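Local atomic coordinates of peptidase M3B, oligoendopeptidase F (PDB entry 2QR4), a protein that probably hydrolyses short peptides as a metallopeptidase of the M3 family, the oligoendopeptidase F group. Residues A[302-307]-A[409-414]; A[404-409]-A[514-519]. One frame throughout, in Å; residues are numbered along the deposited sequence.

Contact 1: residues A[302-307]-A[409-414]; sequences KEKALE and EYLLET
Y410 and L411 meet K304 and E307 where two helices run nearly at right angles: the axes of 302-307 and 409-414 make 102° and come no closer than 11.1 Å. With that much separation, side chains alone bridge the gap, as the 8.6 Å between the CA atoms of E307 and Y410 confirms. The phenol of Y410 does most of the bridging. Its CG stands anti to the backbone N (chi1 174°), which sends the ring outward from its own helix to the end of the E307 side chain. There Y410 OH donates a weak hydrogen bond of 2.7 Å to E307 OE1; the carboxylate and ring planes are turned 43° apart, and OE1 sits oblique to the ring. The first torsion of E307 leaves its CG 3.6 Å from Y410 OH, and the extended chain beyond it carries the carboxylate to the phenol. K304 approaches differently: its side chain and that of Y410 cross at about a right angle, and K304 CG meets the ring at its edge, 4.1 Å from Y410 CE2. A bend at chi2 then takes K304 CD to 4.2 Å from L411 CD2. On one ring face, offset toward the rim, T414 OG1 lies 4.2 Å above the plane, and it donates a 3.1 Å bond to Y410 O. Behind this layer, A305 and L411 both pack on helix 361-379, which bears the HEMGH sequence matching the zinc-peptidase HExxH signature. In this partly buried contact, the weak phenol-carboxylate bond can orient the ring while K304 methylenes pack beside Y410 and L411.

Contact 2: residues A[404-409]-A[514-519]; sequences ENILTE and ALAKKI
The flat group taking part is the carboxamide of N405, and it meets A516 at its nitrogen end: N405 ND2 is 4.2 Å from A516 CB. The closer touch is aliphatic, N405 CB to A516 CB at 3.5 Å. The backbone points the CB of N405 toward A516; chi1 of -77° sets CG anti to the carbonyl carbon, which leaves ND2 near the methyl. The N405 side chain also touches A512, one turn earlier on helix 503-520. I406 packs along the other part of the interface. Its CG1 lies 4.0 Å from A516 CB, and the chain runs on extended (chi2 175°) to bring CD1 to 4.3 Å from I519 CD1. A516 CB is thus approached by two successive residues of 404-409, and its small size fits the 6.1 Å between the CA atoms of I406 and A516. The axes approach to 9.3 Å and cross at -52°. Further partners extend the packing: M312 touches I406, and L527 and Y530 of helix 526-536 touch I519. All four touching residues are buried and the pairs are largely hydrocarbon, which makes the contact between these two helices of the M3-family region van der Waals packing, with no polar bond between the segments.

How the contacts relate
Both contacts draw on helix 394-414, which meets helix 503-520 through residues 404-409 and helix 302-308 through 409-414; E409 belongs to both ranges, though it touches neither partner segment. Their centres are about 12 Å apart, contact 1 lying about 29 Å and contact 2 about 22 Å from the chain's centre. Chemistry follows exposure: all four touching residues of contact 2 are buried, with closely spaced axes and apolar packing on an alanine. In contact 1 only one of four is buried, and longer side chains reach across a wider gap, a phenol-carboxylate bond beside the methylenes of K304. Helix 361-379 flanks both: F365 touches L411 as well as L407.

Contact 1: residues A[302-307]-A[409-414]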
loop_
_atom_site.group_PDB
_atom_site.type_symbol
_atom_site.label_atom_id
_atom_site.label_comp_id
_atom_site.label_asym_id
_atom_site.label_seq_id
_atom_site.Cartn_x
_atom_site.Cartn_y
_atom_site.Cartn_z
ATOM N N LYS A 302 45.042 18.361 11.940
ATOM C CA LYS A 302 45.400 18.568 10.539
ATOM C C LYS A 302 46.755 17.943 10.193
ATOM O O LYS A 302 46.876 17.221 9.203
ATOM C CB LYS A 302 45.393 20.066 10.202
ATOM N N GLU A 303 47.767 18.221 11.015
ATOM C CA GLU A 303 49.098 17.653 10.812
ATOM C C GLU A 303 49.031 16.132 10.685
ATOM O O GLU A 303 49.484 15.570 9.691
ATOM C CB GLU A 303 50.053 18.063 11.935
ATOM C CG GLU A 303 50.501 19.524 11.868
ATOM N N LYS A 304 48.445 15.475 11.681
ATOM C CA LYS A 304 48.315 14.020 11.661
ATOM C C LYS A 304 47.516 13.528 10.449
ATOM O O LYS A 304 47.768 12.439 9.918
ATOM C CB LYS A 304 47.685 13.518 12.962
ATOM C CG LYS A 304 47.619 12.008 13.055
ATOM C CD LYS A 304 48.047 11.533 14.427
ATOM C CE LYS A 304 49.431 12.054 14.773
ATOM N NZ LYS A 304 49.865 11.578 16.111
ATOM N N ALA A 305 46.560 14.345 10.010
ATOM C CA ALA A 305 45.762 14.035 8.828
ATOM C C ALA A 305 46.636 13.993 7.579
ATOM O O ALA A 305 46.667 12.990 6.861
ATOM C CB ALA A 305 44.646 15.056 8.662
ATOM N N LEU A 306 47.354 15.083 7.332
ATOM C CA LEU A 306 48.188 15.192 6.139
ATOM C C LEU A 306 49.320 14.175 6.183
ATOM O O LEU A 306 49.848 13.769 5.145
ATOM C CB LEU A 306 48.769 16.608 5.986
ATOM C CG LEU A 306 47.837 17.823 5.931
ATOM C CD1 LEU A 306 48.639 19.061 5.565
ATOM C CD2 LEU A 306 46.690 17.620 4.952
ATOM N N GLU A 307 49.697 13.773 7.390
ATOM C CA GLU A 307 50.805 12.857 7.537
ATOM C C GLU A 307 50.352 11.451 7.189
ATOM O O GLU A 307 51.049 10.727 6.478
ATOM C CB GLU A 307 51.376 12.913 8.948
ATOM C CG GLU A 307 52.827 12.490 9.006
ATOM C CD GLU A 307 53.439 12.720 10.365
ATOM O OE1 GLU A 307 52.678 12.738 11.358
ATOM O OE2 GLU A 307 54.678 12.882 10.439
ATOM N N GLU A 409 45.496 2.432 9.442
ATOM C CA GLU A 409 46.785 1.784 9.311
ATOM C C GLU A 409 47.877 2.682 9.855
ATOM O O GLU A 409 48.765 2.221 10.576
ATOM C CB GLU A 409 47.082 1.422 7.850
ATOM C CG GLU A 409 48.455 0.770 7.632
ATOM C CD GLU A 409 48.589 -0.559 8.370
ATOM O OE1 GLU A 409 47.563 -1.235 8.574
ATOM O OE2 GLU A 409 49.715 -0.933 8.748
ATOM N N TYR A 410 47.827 3.964 9.506
ATOM C CA TYR A 410 48.868 4.889 9.967
ATOM C C TYR A 410 48.957 4.926 11.499
ATOM O O TYR A 410 50.053 4.921 12.057
ATOM C CB TYR A 410 48.654 6.302 9.408
ATOM C CG TYR A 410 49.620 7.305 9.978
ATOM C CD1 TYR A 410 50.952 7.290 9.609
ATOM C CD2 TYR A 410 49.207 8.254 10.901
ATOM C CE1 TYR A 410 51.843 8.190 10.135
ATOM C CE2 TYR A 410 50.088 9.151 11.433
ATOM C CZ TYR A 410 51.409 9.116 11.051
ATOM O OH TYR A 410 52.311 10.023 11.576
ATOM N N LEU A 411 47.803 4.970 12.164
ATOM C CA LEU A 411 47.736 5.003 13.624
ATOM C C LEU A 411 48.356 3.733 14.214
ATOM O O LEU A 411 49.159 3.797 15.139
ATOM C CB LEU A 411 46.271 5.167 14.104
ATOM C CG LEU A 411 45.611 6.544 13.897
ATOM C CD1 LEU A 411 44.132 6.556 14.281
ATOM C CD2 LEU A 411 46.354 7.650 14.645
ATOM N N LEU A 412 47.979 2.586 13.658
ATOM C CA LEU A 412 48.462 1.277 14.106
ATOM C C LEU A 412 49.953 1.087 13.861
ATOM O O LEU A 412 50.586 0.223 14.478
ATOM C CB LEU A 412 47.673 0.159 13.416
ATOM C CG LEU A 412 46.418 -0.469 14.070
ATOM C CD1 LEU A 412 45.803 0.329 15.199
ATOM C CD2 LEU A 412 45.367 -0.860 13.047
ATOM N N GLU A 413 50.528 1.887 12.965
ATOM C CA GLU A 413 51.973 1.810 12.761
ATOM C C GLU A 413 52.731 2.815 13.620
ATOM O O GLU A 413 53.950 2.780 13.657
ATOM C CB GLU A 413 52.358 1.983 11.287
ATOM C CG GLU A 413 51.671 1.009 10.339
ATOM C CD GLU A 413 52.095 1.197 8.877
ATOM O OE1 GLU A 413 51.608 0.449 8.003
ATOM O OE2 GLU A 413 52.918 2.089 8.601
ATOM N N THR A 414 52.029 3.714 14.309
ATOM C CA THR A 414 52.740 4.758 15.084
ATOM C C THR A 414 52.385 4.814 16.566
ATOM O O THR A 414 53.212 5.174 17.379
ATOM C CB THR A 414 52.519 6.172 14.513
ATOM O OG1 THR A 414 51.112 6.470 14.505
ATOM C CG2 THR A 414 53.093 6.283 13.108
#

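Contact 2: residues A[404-409]-A[514-519]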
loop_
_atom_site.group_PDB
_atom_site.type_symbol
_atom_site.label_atom_id
_atom_site.label_comp_id
_atom_site.label_asym_id
_atom_site.label_seq_id
_atom_site.Cartn_x
_atom_site.Cartn_y
_atom_site.Cartn_z
ATOM N N GLU A 404 39.890 6.638 5.482
ATOM C CA GLU A 404 39.786 6.138 6.847
ATOM C C GLU A 404 40.684 4.914 7.044
ATOM O O GLU A 404 41.390 4.786 8.062
ATOM C CB GLU A 404 38.335 5.779 7.172
ATOM C CG GLU A 404 37.515 6.909 7.794
ATOM C CD GLU A 404 36.185 6.412 8.383
ATOM O OE1 GLU A 404 35.518 5.571 7.737
ATOM O OE2 GLU A 404 35.807 6.860 9.493
ATOM N N ASN A 405 40.657 4.020 6.060
ATOM C CA ASN A 405 41.531 2.848 6.065
ATOM C C ASN A 405 42.989 3.237 6.187
ATOM O O ASN A 405 43.744 2.617 6.936
ATOM C CB ASN A 405 41.306 1.988 4.817
ATOM C CG ASN A 405 40.025 1.159 4.910
ATOM O OD1 ASN A 405 39.532 0.900 6.003
ATOM N ND2 ASN A 405 39.483 0.750 3.764
ATOM N N ILE A 406 43.370 4.285 5.463
ATOM C CA ILE A 406 44.747 4.723 5.438
ATOM C C ILE A 406 45.129 5.377 6.763
ATOM O O ILE A 406 46.249 5.206 7.240
ATOM C CB ILE A 406 45.009 5.643 4.235
ATOM C CG1 ILE A 406 44.939 4.829 2.939
ATOM C CG2 ILE A 406 46.372 6.313 4.342
ATOM C CD1 ILE A 406 45.067 5.681 1.679
ATOM N N LEU A 407 44.190 6.089 7.381
ATOM C CA LEU A 407 44.442 6.669 8.709
ATOM C C LEU A 407 44.512 5.603 9.805
ATOM O O LEU A 407 45.353 5.683 10.701
ATOM C CB LEU A 407 43.379 7.702 9.078
ATOM C CG LEU A 407 43.341 8.012 10.577
ATOM C CD1 LEU A 407 44.489 8.941 10.972
ATOM C CD2 LEU A 407 42.005 8.596 10.976
ATOM N N THR A 408 43.627 4.612 9.738
ATOM C CA THR A 408 43.693 3.491 10.677
ATOM C C THR A 408 45.049 2.795 10.636
ATOM O O THR A 408 45.684 2.590 11.667
ATOM C CB THR A 408 42.630 2.448 10.392
ATOM O OG1 THR A 408 41.334 3.036 10.560
ATOM C CG2 THR A 408 42.798 1.258 11.338
ATOM N N GLU A 409 45.496 2.432 9.442
ATOM C CA GLU A 409 46.785 1.784 9.311
ATOM C C GLU A 409 47.877 2.682 9.855
ATOM O O GLU A 409 48.765 2.221 10.576
ATOM C CB GLU A 409 47.082 1.422 7.850
ATOM C CG GLU A 409 48.455 0.770 7.632
ATOM C CD GLU A 409 48.589 -0.559 8.370
ATOM O OE1 GLU A 409 47.563 -1.235 8.574
ATOM O OE2 GLU A 409 49.715 -0.933 8.748
ATOM N N ALA A 514 40.440 -3.126 -0.234
ATOM C CA ALA A 514 41.377 -3.594 -1.266
ATOM C C ALA A 514 42.203 -2.458 -1.868
ATOM O O ALA A 514 43.374 -2.638 -2.222
ATOM C CB ALA A 514 40.625 -4.319 -2.378
ATOM N N LEU A 515 41.584 -1.292 -1.999
ATOM C CA LEU A 515 42.269 -0.133 -2.547
ATOM C C LEU A 515 43.291 0.479 -1.582
ATOM O O LEU A 515 44.352 0.916 -2.007
ATOM C CB LEU A 515 41.253 0.914 -3.008
ATOM C CG LEU A 515 40.554 0.582 -4.323
ATOM C CD1 LEU A 515 39.482 1.611 -4.621
ATOM C CD2 LEU A 515 41.590 0.507 -5.477
ATOM N N ALA A 516 42.980 0.514 -0.290
ATOM C CA ALA A 516 43.928 1.047 0.691
ATOM C C ALA A 516 45.136 0.126 0.825
ATOM O O ALA A 516 46.272 0.594 1.005
ATOM C CB ALA A 516 43.269 1.250 2.047
ATOM N N LYS A 517 44.883 -1.179 0.732
ATOM C CA LYS A 517 45.934 -2.183 0.876
ATOM C C LYS A 517 46.893 -2.165 -0.315
ATOM O O LYS A 517 48.085 -2.403 -0.154
ATOM C CB LYS A 517 45.334 -3.573 1.092
ATOM C CG LYS A 517 46.299 -4.602 1.693
ATOM C CD LYS A 517 46.981 -5.443 0.615
ATOM C CE LYS A 517 45.967 -6.273 -0.166
ATOM N NZ LYS A 517 46.607 -7.390 -0.909
ATOM N N LYS A 518 46.384 -1.855 -1.502
ATOM C CA LYS A 518 47.253 -1.700 -2.672
ATOM C C LYS A 518 48.093 -0.437 -2.570
ATOM O O LYS A 518 49.246 -0.410 -3.028
ATOM C CB LYS A 518 46.447 -1.667 -3.977
ATOM C CG LYS A 518 45.964 -3.025 -4.432
ATOM C CD LYS A 518 45.192 -2.946 -5.738
ATOM C CE LYS A 518 44.638 -4.322 -6.105
ATOM N NZ LYS A 518 43.869 -4.940 -4.971
ATOM N N ILE A 519 47.516 0.616 -1.999
ATOM C CA ILE A 519 48.249 1.863 -1.868
ATOM C C ILE A 519 49.297 1.721 -0.767
ATOM O O ILE A 519 50.482 2.008 -0.987
ATOM C CB ILE A 519 47.335 3.059 -1.575
ATOM C CG1 ILE A 519 46.390 3.310 -2.743
ATOM C CG2 ILE A 519 48.172 4.312 -1.324
ATOM C CD1 ILE A 519 45.147 4.085 -2.352
#